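Local coordinates for protein UDP-N-acetylglucosamine 2-epimerase (Listeria monocytogenes, PDB 3OT5) that probably interconverts UDP-N-acetylglucosamine and UDP-N-acetylmannosamine by inverting the configuration at carbon 2 of the sugar, at residues I172-T177 with F195-T200; R225-T230 with T258-P263; S254-E259 with H281-L286. All blocks are in the same frame, centred on the assembly; numbering follows the deposited sequence.

Contact 1 of 3, residues I172-T177 with F195-T200; sequences IHFSPT and FVTGNT
F174 and S175 pair with F195 and V196 in a short parallel ladder at one border of the larger sheet, a fully buried contact in which strand 194-196 is the outermost strand within the chain. The backbone alternates in the parallel manner: F195 N donates to H173 O (2.8 Å), and F195 O accepts from S175 N. Beyond the paired residues the chain at 197-198 folds around one carbonyl. S175 O takes a hydrogen bond from T197 N at 2.8 Å and a weak one from G198 N at 3.5 Å. T197 OG1 lies 3.2 Å from the same S175 O and 2.9 Å from G198 O, two acceptors for its single proton; a chi1 of 61° turns OG1 back over the backbone, near both carbonyls. G198 has a positive phi of 94°, where a CB would press on the preceding carbonyl, and its CA makes a C-H...O contact with P176 O at 3.2 Å. Side chains close the rest: I172 CD1 meets the F195 ring obliquely at CE2, 3.7 Å away, while V196 CG1 rests on T177 C at 3.6 Å. S175 OG bonds to A146 O, and T177 OG1 caps helix 178-186 through A180 N. Strand 172-175 and its parallel neighbour 194-196, joined by helix 178-186, form a beta-alpha-beta unit, the repeating element of a Rossmann-like sheet.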
loop_
_atom_site.group_PDB
_atom_site.type_symbol
_atom_site.label_atom_id
_atom_site.label_comp_id
_atom_site.label_asym_id
_atom_site.label_seq_id
_atom_site.Cartn_x
_atom_site.Cartn_y
_atom_site.Cartn_z
ATOM N N ILE A 172 17.766 9.868 5.407
ATOM C CA ILE A 172 16.535 10.632 5.354
ATOM C C ILE A 172 15.361 9.647 5.350
ATOM O O ILE A 172 15.372 8.620 4.662
ATOM C CB ILE A 172 16.575 11.656 4.178
ATOM C CG1 ILE A 172 15.321 12.523 4.143
ATOM C CG2 ILE A 172 16.795 10.957 2.854
ATOM C CD1 ILE A 172 15.474 13.727 3.198
ATOM N N HIS A 173 14.372 9.955 6.178
ATOM C CA HIS A 173 13.235 9.091 6.375
ATOM C C HIS A 173 11.968 9.775 5.949
ATOM O O HIS A 173 11.697 10.918 6.339
ATOM C CB HIS A 173 13.133 8.748 7.861
ATOM C CG HIS A 173 14.413 8.253 8.447
ATOM N ND1 HIS A 173 14.701 6.914 8.596
ATOM C CD2 HIS A 173 15.497 8.924 8.905
ATOM C CE1 HIS A 173 15.898 6.780 9.136
ATOM N NE2 HIS A 173 16.409 7.986 9.324
ATOM N N PHE A 174 11.188 9.065 5.155
ATOM C CA PHE A 174 9.943 9.576 4.673
ATOM C C PHE A 174 8.898 8.687 5.339
ATOM O O PHE A 174 8.617 7.595 4.888
ATOM C CB PHE A 174 9.922 9.515 3.143
ATOM C CG PHE A 174 11.159 10.103 2.503
ATOM C CD1 PHE A 174 11.380 11.467 2.510
ATOM C CD2 PHE A 174 12.102 9.279 1.893
ATOM C CE1 PHE A 174 12.499 12.008 1.922
ATOM C CE2 PHE A 174 13.223 9.807 1.292
ATOM C CZ PHE A 174 13.434 11.184 1.315
ATOM N N SER A 175 8.376 9.152 6.468
ATOM C CA SER A 175 7.395 8.395 7.226
ATOM C C SER A 175 6.008 8.590 6.652
ATOM O O SER A 175 5.682 9.664 6.162
ATOM C CB SER A 175 7.406 8.827 8.692
ATOM O OG SER A 175 8.667 8.564 9.283
ATOM N N PRO A 176 5.193 7.542 6.694
ATOM C CA PRO A 176 3.869 7.706 6.160
ATOM C C PRO A 176 2.952 8.381 7.165
ATOM O O PRO A 176 1.983 9.014 6.764
ATOM C CB PRO A 176 3.419 6.269 5.906
ATOM C CG PRO A 176 4.093 5.498 6.966
ATOM C CD PRO A 176 5.433 6.163 7.153
ATOM N N THR A 177 3.275 8.281 8.449
ATOM C CA THR A 177 2.427 8.857 9.484
ATOM C C THR A 177 3.211 9.486 10.619
ATOM O O THR A 177 4.432 9.301 10.745
ATOM C CB THR A 177 1.536 7.774 10.121
ATOM O OG1 THR A 177 2.366 6.782 10.741
ATOM C CG2 THR A 177 0.653 7.105 9.069
ATOM N N PHE A 195 10.605 13.069 7.698
ATOM C CA PHE A 195 9.515 13.827 7.104
ATOM C C PHE A 195 8.256 12.980 6.990
ATOM O O PHE A 195 8.274 11.951 6.333
ATOM C CB PHE A 195 9.906 14.323 5.706
ATOM C CG PHE A 195 11.076 15.253 5.696
ATOM C CD1 PHE A 195 10.883 16.631 5.746
ATOM C CD2 PHE A 195 12.371 14.764 5.644
ATOM C CE1 PHE A 195 11.958 17.494 5.740
ATOM C CE2 PHE A 195 13.462 15.633 5.637
ATOM C CZ PHE A 195 13.253 16.994 5.680
ATOM N N VAL A 196 7.173 13.408 7.642
ATOM C CA VAL A 196 5.903 12.715 7.539
ATOM C C VAL A 196 5.383 13.205 6.204
ATOM O O VAL A 196 4.994 14.354 6.058
ATOM C CB VAL A 196 4.895 13.090 8.649
ATOM C CG1 VAL A 196 3.567 12.290 8.457
ATOM C CG2 VAL A 196 5.479 12.826 10.022
ATOM N N THR A 197 5.382 12.317 5.230
ATOM C CA THR A 197 4.973 12.651 3.880
ATOM C C THR A 197 3.652 12.041 3.445
ATOM O O THR A 197 3.064 12.467 2.448
ATOM C CB THR A 197 6.021 12.068 2.929
ATOM O OG1 THR A 197 6.046 10.644 3.099
ATOM C CG2 THR A 197 7.404 12.635 3.251
ATOM N N GLY A 198 3.173 11.064 4.203
ATOM C CA GLY A 198 1.968 10.325 3.814
ATOM C C GLY A 198 2.480 9.094 3.073
ATOM O O GLY A 198 3.689 8.914 2.907
ATOM N N ASN A 199 1.548 8.278 2.600
ATOM C CA ASN A 199 1.845 7.042 1.885
ATOM C C ASN A 199 1.790 7.203 0.362
ATOM O O ASN A 199 0.763 7.623 -0.168
ATOM C CB ASN A 199 0.819 5.987 2.319
ATOM C CG ASN A 199 0.985 4.664 1.597
ATOM O OD1 ASN A 199 1.804 4.535 0.681
ATOM N ND2 ASN A 199 0.197 3.674 1.999
ATOM N N THR A 200 2.878 6.877 -0.346
ATOM C CA THR A 200 2.866 6.983 -1.824
ATOM C C THR A 200 1.819 6.092 -2.534
ATOM O O THR A 200 1.458 6.349 -3.683
ATOM C CB THR A 200 4.261 6.739 -2.446
ATOM O OG1 THR A 200 4.761 5.457 -2.050
ATOM C CG2 THR A 200 5.254 7.835 -2.010
#

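Contact 2 of 3, residues R225-T230 with T258-P263; sequences RLILMT and TELVYP
R225 to L228 run beside T258 to V261 in regular parallel register, and four backbone hydrogen bonds stitch the strands together. E259 N donates to R225 O (2.9 Å), E259 O accepts from I227 N (2.7 Å), I227 O accepts from V261 N, and V261 O accepts from M229 N at a longer 3.1 Å. The axes of the short strand segments cross at -27°. Among the C-H...O contacts, L260 CA approaches I227 O at 3.3 Å. Apolar contacts divide between the two faces. On the face of I227 and L260, CD1 of L260 touches both I227 CG2 and M229 CB, 4.0 Å from the latter. On the face of L228 and V261, L228 CD1 touches V261 CG1 at 3.9 Å and reaches P263 CD. M229, fully extended with chi1 179°, passes Y262 at a slant, its CG near CD1 of the ring; SD is 5.2 Å from the ring centroid, an oblique Met-aromatic contact. R225 turns its polar end elsewhere: NH2 forms a salt bridge with D257, NH1 bonds to L359 O, and the guanidinium makes a cation-pi contact with Y303. Helix 240-254 packs against I227, L260 and Y262, helix 292-301 against L228 and V261, and strand 302-307 flanks strand 225-229 on the side away from strand 258-263.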
loop_
_atom_site.group_PDB
_atom_site.type_symbol
_atom_site.label_atom_id
_atom_site.label_comp_id
_atom_site.label_asym_id
_atom_site.label_seq_id
_atom_site.Cartn_x
_atom_site.Cartn_y
_atom_site.Cartn_z
ATOM N N ARG A 225 -25.597 -0.317 -5.301
ATOM C CA ARG A 225 -24.441 0.009 -4.485
ATOM C C ARG A 225 -23.513 -1.191 -4.401
ATOM O O ARG A 225 -23.884 -2.261 -3.915
ATOM C CB ARG A 225 -24.902 0.473 -3.115
ATOM C CG ARG A 225 -25.704 1.756 -3.231
ATOM C CD ARG A 225 -26.271 2.204 -1.926
ATOM N NE ARG A 225 -27.277 1.283 -1.402
ATOM C CZ ARG A 225 -27.834 1.426 -0.210
ATOM N NH1 ARG A 225 -27.477 2.446 0.563
ATOM N NH2 ARG A 225 -28.732 0.553 0.214
ATOM N N LEU A 226 -22.301 -0.989 -4.896
ATOM C CA LEU A 226 -21.299 -2.023 -4.939
ATOM C C LEU A 226 -20.600 -2.230 -3.594
ATOM O O LEU A 226 -20.054 -1.292 -3.003
ATOM C CB LEU A 226 -20.268 -1.682 -6.027
ATOM C CG LEU A 226 -19.025 -2.576 -6.181
ATOM C CD1 LEU A 226 -19.401 -4.036 -6.375
ATOM C CD2 LEU A 226 -18.170 -2.086 -7.345
ATOM N N ILE A 227 -20.660 -3.463 -3.105
ATOM C CA ILE A 227 -19.974 -3.839 -1.891
ATOM C C ILE A 227 -18.845 -4.753 -2.338
ATOM O O ILE A 227 -19.072 -5.728 -3.047
ATOM C CB ILE A 227 -20.816 -4.611 -0.922
ATOM C CG1 ILE A 227 -21.999 -3.771 -0.437
ATOM C CG2 ILE A 227 -19.927 -5.038 0.275
ATOM C CD1 ILE A 227 -22.936 -4.535 0.445
ATOM N N LEU A 228 -17.637 -4.429 -1.926
ATOM C CA LEU A 228 -16.470 -5.213 -2.288
ATOM C C LEU A 228 -15.950 -5.882 -1.025
ATOM O O LEU A 228 -15.943 -5.270 0.046
ATOM C CB LEU A 228 -15.422 -4.278 -2.890
ATOM C CG LEU A 228 -14.108 -4.815 -3.444
ATOM C CD1 LEU A 228 -14.334 -5.843 -4.536
ATOM C CD2 LEU A 228 -13.292 -3.630 -3.973
ATOM N N MET A 229 -15.559 -7.146 -1.134
ATOM C CA MET A 229 -15.028 -7.882 0.007
ATOM C C MET A 229 -13.740 -8.635 -0.337
ATOM O O MET A 229 -13.611 -9.190 -1.422
ATOM C CB MET A 229 -16.041 -8.896 0.508
ATOM C CG MET A 229 -15.523 -9.707 1.676
ATOM S SD MET A 229 -16.685 -10.937 2.220
ATOM C CE MET A 229 -15.700 -11.766 3.473
ATOM N N THR A 230 -12.790 -8.623 0.591
ATOM C CA THR A 230 -11.536 -9.359 0.446
ATOM C C THR A 230 -11.092 -9.765 1.841
ATOM O O THR A 230 -11.312 -9.039 2.817
ATOM C CB THR A 230 -10.416 -8.556 -0.233
ATOM O OG1 THR A 230 -10.110 -7.383 0.535
ATOM C CG2 THR A 230 -10.819 -8.146 -1.635
ATOM N N THR A 258 -28.139 -3.509 -3.640
ATOM C CA THR A 258 -26.710 -3.737 -3.435
ATOM C C THR A 258 -26.223 -4.918 -4.246
ATOM O O THR A 258 -26.982 -5.830 -4.575
ATOM C CB THR A 258 -26.367 -4.080 -1.971
ATOM O OG1 THR A 258 -26.987 -5.321 -1.613
ATOM C CG2 THR A 258 -26.825 -2.981 -1.023
ATOM N N GLU A 259 -24.944 -4.884 -4.575
ATOM C CA GLU A 259 -24.302 -5.974 -5.286
ATOM C C GLU A 259 -22.979 -6.238 -4.587
ATOM O O GLU A 259 -22.348 -5.319 -4.085
ATOM C CB GLU A 259 -24.103 -5.671 -6.771
ATOM C CG GLU A 259 -25.412 -5.582 -7.542
ATOM C CD GLU A 259 -25.226 -5.639 -9.044
ATOM O OE1 GLU A 259 -24.145 -6.090 -9.506
ATOM O OE2 GLU A 259 -26.178 -5.267 -9.760
ATOM N N LEU A 260 -22.592 -7.505 -4.530
ATOM C CA LEU A 260 -21.371 -7.914 -3.872
ATOM C C LEU A 260 -20.402 -8.490 -4.870
ATOM O O LEU A 260 -20.780 -9.289 -5.714
ATOM C CB LEU A 260 -21.678 -8.970 -2.797
ATOM C CG LEU A 260 -20.506 -9.708 -2.115
ATOM C CD1 LEU A 260 -19.558 -8.780 -1.393
ATOM C CD2 LEU A 260 -21.036 -10.772 -1.149
ATOM N N VAL A 261 -19.158 -8.035 -4.793
ATOM C CA VAL A 261 -18.095 -8.538 -5.632
ATOM C C VAL A 261 -17.103 -9.157 -4.662
ATOM O O VAL A 261 -16.676 -8.514 -3.709
ATOM C CB VAL A 261 -17.414 -7.441 -6.465
ATOM C CG1 VAL A 261 -16.220 -8.024 -7.232
ATOM C CG2 VAL A 261 -18.402 -6.815 -7.424
ATOM N N TYR A 262 -16.776 -10.419 -4.887
ATOM C CA TYR A 262 -15.850 -11.122 -4.043
ATOM C C TYR A 262 -14.805 -11.859 -4.853
ATOM O O TYR A 262 -15.079 -12.935 -5.370
ATOM C CB TYR A 262 -16.574 -12.118 -3.123
ATOM C CG TYR A 262 -15.594 -12.959 -2.339
ATOM C CD1 TYR A 262 -14.794 -12.387 -1.360
ATOM C CD2 TYR A 262 -15.464 -14.325 -2.573
ATOM C CE1 TYR A 262 -13.871 -13.152 -0.645
ATOM C CE2 TYR A 262 -14.560 -15.099 -1.854
ATOM C CZ TYR A 262 -13.764 -14.508 -0.899
ATOM O OH TYR A 262 -12.855 -15.272 -0.197
ATOM N N PRO A 263 -13.617 -11.264 -4.994
ATOM C CA PRO A 263 -12.553 -11.955 -5.687
ATOM C C PRO A 263 -12.194 -13.134 -4.804
ATOM O O PRO A 263 -11.622 -12.955 -3.732
ATOM C CB PRO A 263 -11.422 -10.918 -5.730
ATOM C CG PRO A 263 -12.085 -9.613 -5.509
ATOM C CD PRO A 263 -13.216 -9.907 -4.596
#

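Contact 3 of 3, residues S254-E259 with H281-L286; sequences SREDTE and HERIHL
R283 reaches back along the 255-258 turn, and its NH1 bridges to two backbone carbonyls of the other segment. That nitrogen bonds to T258 O at 2.7 Å, almost in the guanidinium plane, and weakly to R255 O at 3.0 Å and a bent 121°. R255 O is also held by T258 OG1, 2.7 Å away and in the carbonyl plane. E256 CA stands 3.4 Å above the plane of the R283 guanidinium, offset toward the rim; a bend at chi3 (-62°) lets the group fold over the turn, and NH2 continues to V252 O near the C-terminal end of helix 240-254. The type I turns 255-258 and 281-284 lead into neighbouring strands 258-263 and 284-287, the latter at the border of the smaller Rossmann-like sheet, linked by helix 268-278 as a beta-alpha-beta unit. The second turn is closed by the backbone bond from I284 N to H281 O, and H281 ND1 adds a bond from R283 N at 3.1 Å. At the strand starts H285 NE2 donates to E259 OE1 (2.8 Å) from above the carboxylate plane, the oxygen lying near the ring plane. E259 OE2 takes a hydrogen bond from N224 ND2.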
loop_
_atom_site.group_PDB
_atom_site.type_symbol
_atom_site.label_atom_id
_atom_site.label_comp_id
_atom_site.label_asym_id
_atom_site.label_seq_id
_atom_site.Cartn_x
_atom_site.Cartn_y
_atom_site.Cartn_z
ATOM N N SER A 254 -31.101 -8.747 2.138
ATOM C CA SER A 254 -31.868 -7.749 2.878
ATOM C C SER A 254 -31.958 -6.396 2.184
ATOM O O SER A 254 -32.906 -5.642 2.423
ATOM C CB SER A 254 -31.248 -7.556 4.262
ATOM O OG SER A 254 -31.246 -8.775 4.990
ATOM N N ARG A 255 -30.964 -6.085 1.355
ATOM C CA ARG A 255 -30.910 -4.824 0.619
ATOM C C ARG A 255 -30.760 -5.127 -0.867
ATOM O O ARG A 255 -29.658 -5.429 -1.351
ATOM C CB ARG A 255 -29.744 -3.969 1.118
ATOM C CG ARG A 255 -29.863 -3.557 2.573
ATOM C CD ARG A 255 -31.107 -2.690 2.804
ATOM N NE ARG A 255 -31.197 -2.237 4.189
ATOM C CZ ARG A 255 -31.798 -2.910 5.170
ATOM N NH1 ARG A 255 -31.811 -2.401 6.393
ATOM N NH2 ARG A 255 -32.381 -4.091 4.945
ATOM N N GLU A 256 -31.871 -5.010 -1.590
ATOM C CA GLU A 256 -31.908 -5.334 -3.017
ATOM C C GLU A 256 -31.178 -4.385 -3.944
ATOM O O GLU A 256 -30.918 -4.740 -5.089
ATOM C CB GLU A 256 -33.349 -5.509 -3.485
ATOM C CG GLU A 256 -34.049 -6.649 -2.780
ATOM C CD GLU A 256 -35.440 -6.909 -3.313
ATOM O OE1 GLU A 256 -35.769 -6.421 -4.416
ATOM O OE2 GLU A 256 -36.204 -7.620 -2.633
ATOM N N ASP A 257 -30.851 -3.184 -3.480
ATOM C CA ASP A 257 -30.120 -2.257 -4.339
ATOM C C ASP A 257 -28.602 -2.361 -4.127
ATOM O O ASP A 257 -27.868 -1.422 -4.410
ATOM C CB ASP A 257 -30.622 -0.812 -4.185
ATOM C CG ASP A 257 -30.520 -0.291 -2.769
ATOM O OD1 ASP A 257 -30.282 -1.093 -1.840
ATOM O OD2 ASP A 257 -30.709 0.933 -2.589
ATOM N N THR A 258 -28.139 -3.509 -3.640
ATOM C CA THR A 258 -26.710 -3.737 -3.435
ATOM C C THR A 258 -26.223 -4.918 -4.246
ATOM O O THR A 258 -26.982 -5.830 -4.575
ATOM C CB THR A 258 -26.367 -4.080 -1.971
ATOM O OG1 THR A 258 -26.987 -5.321 -1.613
ATOM C CG2 THR A 258 -26.825 -2.981 -1.023
ATOM N N GLU A 259 -24.944 -4.884 -4.575
ATOM C CA GLU A 259 -24.302 -5.974 -5.286
ATOM C C GLU A 259 -22.979 -6.238 -4.587
ATOM O O GLU A 259 -22.348 -5.319 -4.085
ATOM C CB GLU A 259 -24.103 -5.671 -6.771
ATOM C CG GLU A 259 -25.412 -5.582 -7.542
ATOM C CD GLU A 259 -25.226 -5.639 -9.044
ATOM O OE1 GLU A 259 -24.145 -6.090 -9.506
ATOM O OE2 GLU A 259 -26.178 -5.267 -9.760
ATOM N N HIS A 281 -26.463 -16.277 -6.919
ATOM C CA HIS A 281 -27.248 -15.076 -6.632
ATOM C C HIS A 281 -26.866 -14.034 -7.673
ATOM O O HIS A 281 -25.686 -13.712 -7.849
ATOM C CB HIS A 281 -27.031 -14.546 -5.221
ATOM C CG HIS A 281 -28.090 -13.579 -4.782
ATOM N ND1 HIS A 281 -28.079 -12.242 -5.125
ATOM C CD2 HIS A 281 -29.206 -13.763 -4.037
ATOM C CE1 HIS A 281 -29.140 -11.648 -4.611
ATOM N NE2 HIS A 281 -29.842 -12.550 -3.949
ATOM N N GLU A 282 -27.875 -13.520 -8.369
ATOM C CA GLU A 282 -27.665 -12.531 -9.423
ATOM C C GLU A 282 -26.931 -11.256 -8.985
ATOM O O GLU A 282 -26.299 -10.606 -9.809
ATOM C CB GLU A 282 -28.993 -12.162 -10.111
ATOM C CG GLU A 282 -30.114 -11.609 -9.205
ATOM C CD GLU A 282 -30.836 -12.667 -8.341
ATOM O OE1 GLU A 282 -31.753 -12.273 -7.583
ATOM O OE2 GLU A 282 -30.507 -13.874 -8.421
ATOM N N ARG A 283 -27.008 -10.905 -7.704
ATOM C CA ARG A 283 -26.351 -9.697 -7.202
ATOM C C ARG A 283 -25.041 -9.964 -6.449
ATOM O O ARG A 283 -24.478 -9.063 -5.829
ATOM C CB ARG A 283 -27.334 -8.858 -6.369
ATOM C CG ARG A 283 -28.461 -8.306 -7.231
ATOM C CD ARG A 283 -29.475 -7.446 -6.486
ATOM N NE ARG A 283 -30.183 -8.187 -5.442
ATOM C CZ ARG A 283 -29.937 -8.114 -4.135
ATOM N NH1 ARG A 283 -29.010 -7.296 -3.649
ATOM N NH2 ARG A 283 -30.659 -8.849 -3.303
ATOM N N ILE A 284 -24.554 -11.202 -6.518
ATOM C CA ILE A 284 -23.295 -11.552 -5.890
ATOM C C ILE A 284 -22.379 -12.078 -6.991
ATOM O O ILE A 284 -22.730 -13.017 -7.709
ATOM C CB ILE A 284 -23.449 -12.593 -4.783
ATOM C CG1 ILE A 284 -24.498 -12.140 -3.758
ATOM C CG2 ILE A 284 -22.114 -12.804 -4.108
ATOM C CD1 ILE A 284 -24.656 -13.103 -2.572
ATOM N N HIS A 285 -21.218 -11.453 -7.141
ATOM C CA HIS A 285 -20.275 -11.847 -8.176
ATOM C C HIS A 285 -19.041 -12.464 -7.556
ATOM O O HIS A 285 -18.313 -11.806 -6.812
ATOM C CB HIS A 285 -19.922 -10.629 -9.019
ATOM C CG HIS A 285 -21.127 -9.882 -9.504
ATOM N ND1 HIS A 285 -21.807 -10.228 -10.652
ATOM C CD2 HIS A 285 -21.798 -8.834 -8.971
ATOM C CE1 HIS A 285 -22.835 -9.413 -10.816
ATOM N NE2 HIS A 285 -22.853 -8.559 -9.808
ATOM N N LEU A 286 -18.847 -13.752 -7.826
ATOM C CA LEU A 286 -17.713 -14.498 -7.330
ATOM C C LEU A 286 -16.726 -14.588 -8.459
ATOM O O LEU A 286 -16.863 -15.407 -9.366
ATOM C CB LEU A 286 -18.127 -15.896 -6.897
ATOM C CG LEU A 286 -19.182 -15.954 -5.797
ATOM C CD1 LEU A 286 -19.478 -17.406 -5.442
ATOM C CD2 LEU A 286 -18.723 -15.172 -4.576
#

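In the fold
Contact 1 lies in one Rossmann-like sheet and contacts 2 and 3 in the other, on opposite sides of the chain's centre, the two-domain, GT-B-like plan of this epimerase family; contacts 1 and 2 have centres about 32 Å apart. Contacts 2 and 3 share strand 258-263, which pairs with 225-229 on one edge and with 284-287 on the other, where L260 N and O probably bond to R283 O and H285 N. Chemistry differs with burial. Contacts 1 and 2 are interior, built from backbone ladders and apolar packing, with contact 1 ending in a polar turn. Contact 3, partly exposed at the sheet's border, is carried by an arginine bound to backbone carbonyls and a histidine bound to a carboxylate.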